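Local atomic coordinates of POU domain, class 6, transcription factor 1 (Homo sapiens, PDB entry 3D1N), a protein that binds the corticotrophin-releasing hormone gene promoter as a POU-family transcription factor, probably preferring a variant of the octamer motif. Residues 20-23 / 24-28. The protein carries 2 engineered substitutions. Sequence-based numbering, arbitrary orientation.
Sequences LGLT and QTQVG. With nucleotides of chain C.
Thr23 is the N-cap of helix 24-31, and Gln26 folds back over it. The Gln26 chain, extended beyond CG, crosses the threonine at about a right angle and brings OE1 to Thr23 N at 2.8 Å, in a nearly straight bond (171° at the hydrogen). This is the side-chain-to-N-cap-amide bond of a capping box, although the exact place of OE1 is less sure. Thr23 O then starts the helix by taking two amides: Gln26 N, at 2.8 Å, stands above the carbonyl plane, while Val27 N, at 3.1 Å, lies almost in line with the C=O.

The cap also faces DNA. Thr23 CG2 lies 3.6 Å from O5' of DT9 of chain C, and Gln24 N donates to OP2 of DA10 of chain C at 2.9 Å. From there the Gln24 side chain runs out along the backbone of the DNA strand. CB rests against Thr23 C; CG, placed beside the backbone N (chi1 -62°), passes 3.7 Å from OP2 of DA10 of chain C. Beyond it the extended chain carries CD to the next phosphate, where NE2 reaches OP2 of DA11 of chain C, in a bond modelled at an implausibly short 2.4 Å, so its length is doubtful. Gln24 NE2 is also hydrogen-bonded to Glu48 OE1, and Gln24 OE1 to Gln41 NE2, which together should hold the amide in this rotation. With an alanine here, Gln41 and Glu48 are likely to lose their common partner, and the DA11 phosphate its amide neighbour.

In the POU-specific helix-turn-helix, then, the start of helix 24-31 sits against the DNA backbone and is tied to helix 41-49, while the buried Val27 touches Ile44 of that helix and Phe13 of helix 4-18.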
loop_
_atom_site.group_PDB
_atom_site.type_symbol
_atom_site.label_atom_id
_atom_site.label_comp_id
_atom_site.label_asym_id
_atom_site.label_seq_id
_atom_site.Cartn_x
_atom_site.Cartn_y
_atom_site.Cartn_z
ATOM N N LEU K 20 0.730 14.155 9.195
ATOM C CA LEU K 20 -0.315 14.631 10.079
ATOM C C LEU K 20 -1.484 13.672 9.964
ATOM O O LEU K 20 -2.590 13.963 10.415
ATOM C CB LEU K 20 -0.740 16.042 9.693
ATOM C CG LEU K 20 -0.398 17.141 10.696
ATOM C CD1 LEU K 20 0.337 18.288 10.016
ATOM C CD2 LEU K 20 -1.661 17.626 11.414
ATOM N N GLY K 21 -1.223 12.521 9.350
ATOM C CA GLY K 21 -2.242 11.510 9.145
ATOM C C GLY K 21 -3.482 12.108 8.518
ATOM O O GLY K 21 -4.570 12.063 9.106
ATOM N N LEU K 22 -3.312 12.677 7.324
ATOM C CA LEU K 22 -4.399 13.382 6.647
ATOM C C LEU K 22 -4.564 13.023 5.174
ATOM O O LEU K 22 -3.584 12.943 4.423
ATOM C CB LEU K 22 -4.231 14.890 6.800
ATOM C CG LEU K 22 -4.867 15.437 8.078
ATOM C CD1 LEU K 22 -4.692 16.940 8.152
ATOM C CD2 LEU K 22 -6.344 15.059 8.159
ATOM N N THR K 23 -5.815 12.804 4.769
ATOM C CA THR K 23 -6.118 12.542 3.371
ATOM C C THR K 23 -6.218 13.858 2.587
ATOM O O THR K 23 -6.656 14.883 3.125
ATOM C CB THR K 23 -7.430 11.753 3.220
ATOM O OG1 THR K 23 -8.501 12.474 3.835
ATOM C CG2 THR K 23 -7.317 10.403 3.884
ATOM N N GLN K 24 -5.782 13.827 1.327
ATOM C CA GLN K 24 -5.992 14.938 0.412
ATOM C C GLN K 24 -7.456 15.265 0.497
ATOM O O GLN K 24 -7.866 16.424 0.500
ATOM C CB GLN K 24 -5.672 14.528 -1.029
ATOM C CG GLN K 24 -4.226 14.100 -1.258
ATOM C CD GLN K 24 -3.989 13.569 -2.660
ATOM O OE1 GLN K 24 -4.900 13.040 -3.302
ATOM N NE2 GLN K 24 -2.761 13.705 -3.141
ATOM N N THR K 25 -8.253 14.219 0.587
ATOM C CA THR K 25 -9.683 14.395 0.514
ATOM C C THR K 25 -10.243 14.959 1.809
ATOM O O THR K 25 -11.418 15.272 1.899
ATOM C CB THR K 25 -10.384 13.098 0.064
ATOM O OG1 THR K 25 -11.776 13.154 0.404
ATOM C CG2 THR K 25 -9.715 11.874 0.691
ATOM N N GLN K 26 -9.383 15.115 2.804
ATOM C CA GLN K 26 -9.762 15.829 4.019
ATOM C C GLN K 26 -9.395 17.292 3.882
ATOM O O GLN K 26 -10.222 18.172 4.110
ATOM C CB GLN K 26 -9.051 15.247 5.236
ATOM C CG GLN K 26 -9.815 14.132 5.911
ATOM C CD GLN K 26 -8.988 13.422 6.960
ATOM O OE1 GLN K 26 -7.806 13.112 6.748
ATOM N NE2 GLN K 26 -9.611 13.149 8.101
ATOM N N VAL K 27 -8.138 17.532 3.523
ATOM C CA VAL K 27 -7.631 18.871 3.269
ATOM C C VAL K 27 -8.683 19.701 2.550
ATOM O O VAL K 27 -9.319 20.567 3.147
ATOM C CB VAL K 27 -6.349 18.829 2.404
ATOM C CG1 VAL K 27 -5.734 20.211 2.288
ATOM C CG2 VAL K 27 -5.343 17.855 2.986
ATOM N N GLY K 28 -8.872 19.415 1.266
ATOM C CA GLY K 28 -9.810 20.158 0.447
ATOM C C GLY K 28 -11.208 20.182 1.033
ATOM O O GLY K 28 -11.906 21.192 0.959
ATOM P P DA C 10 -4.163 10.199 0.385
ATOM O OP1 DA C 10 -2.853 10.432 1.034
ATOM O OP2 DA C 10 -5.334 11.086 0.624
ATOM O "O5'" DA C 10 -3.819 10.061 -1.164
ATOM C "C5'" DA C 10 -2.944 9.033 -1.603
ATOM C "C4'" DA C 10 -2.973 8.942 -3.128
ATOM O "O4'" DA C 10 -4.218 8.379 -3.618
ATOM C "C3'" DA C 10 -2.816 10.280 -3.856
ATOM O "O3'" DA C 10 -1.727 10.142 -4.764
ATOM C "C2'" DA C 10 -4.174 10.545 -4.527
ATOM C "C1'" DA C 10 -4.693 9.124 -4.734
ATOM N N9 DA C 10 -6.146 8.894 -4.798
ATOM C C8 DA C 10 -7.110 9.277 -3.894
ATOM N N7 DA C 10 -8.339 8.884 -4.210
ATOM C C5 DA C 10 -8.170 8.181 -5.407
ATOM C C6 DA C 10 -9.082 7.506 -6.267
ATOM N N6 DA C 10 -10.407 7.430 -6.020
ATOM N N1 DA C 10 -8.580 6.925 -7.393
ATOM C C2 DA C 10 -7.263 7.005 -7.623
ATOM N N3 DA C 10 -6.304 7.592 -6.886
ATOM C C4 DA C 10 -6.826 8.175 -5.780
ATOM P P DT C 9 -8.654 6.597 4.124
ATOM O OP1 DT C 9 -7.860 7.097 5.274
ATOM O OP2 DT C 9 -10.105 6.896 4.054
ATOM O "O5'" DT C 9 -7.889 7.034 2.797
ATOM C "C5'" DT C 9 -6.529 6.670 2.732
ATOM C "C4'" DT C 9 -5.961 6.895 1.344
ATOM O "O4'" DT C 9 -6.697 6.116 0.378
ATOM C "C3'" DT C 9 -5.997 8.331 0.837
ATOM O "O3'" DT C 9 -4.633 8.704 0.684
ATOM C "C2'" DT C 9 -6.773 8.247 -0.484
ATOM C "C1'" DT C 9 -6.610 6.778 -0.859
ATOM N N1 DT C 9 -7.651 6.129 -1.713
ATOM C C2 DT C 9 -7.272 5.625 -2.944
ATOM O O2 DT C 9 -6.127 5.706 -3.380
ATOM N N3 DT C 9 -8.292 5.026 -3.651
ATOM C C4 DT C 9 -9.612 4.876 -3.252
ATOM O O4 DT C 9 -10.468 4.323 -3.943
ATOM C C5 DT C 9 -9.935 5.424 -1.957
ATOM C C7 DT C 9 -11.389 5.576 -1.603
ATOM C C6 DT C 9 -8.948 6.009 -1.250
ATOM P P DA C 11 -1.288 11.363 -5.694
ATOM O OP1 DA C 11 0.156 11.299 -6.033
ATOM O OP2 DA C 11 -1.833 12.598 -5.085
ATOM O "O5'" DA C 11 -2.076 10.895 -7.005
ATOM C "C5'" DA C 11 -1.465 9.821 -7.731
ATOM C "C4'" DA C 11 -2.268 9.379 -8.949
ATOM O "O4'" DA C 11 -3.665 9.281 -8.595
ATOM C "C3'" DA C 11 -2.197 10.313 -10.149
ATOM O "O3'" DA C 11 -1.606 9.618 -11.232
ATOM C "C2'" DA C 11 -3.652 10.714 -10.417
ATOM C "C1'" DA C 11 -4.473 9.670 -9.673
ATOM N N9 DA C 11 -5.712 10.111 -9.035
ATOM C C8 DA C 11 -5.868 10.992 -7.983
ATOM N N7 DA C 11 -7.134 11.157 -7.612
ATOM C C5 DA C 11 -7.844 10.322 -8.477
ATOM C C6 DA C 11 -9.222 10.032 -8.616
ATOM N N6 DA C 11 -10.168 10.571 -7.844
ATOM N N1 DA C 11 -9.592 9.158 -9.579
ATOM C C2 DA C 11 -8.628 8.616 -10.338
ATOM N N3 DA C 11 -7.303 8.803 -10.308
ATOM C C4 DA C 11 -6.980 9.672 -9.349
#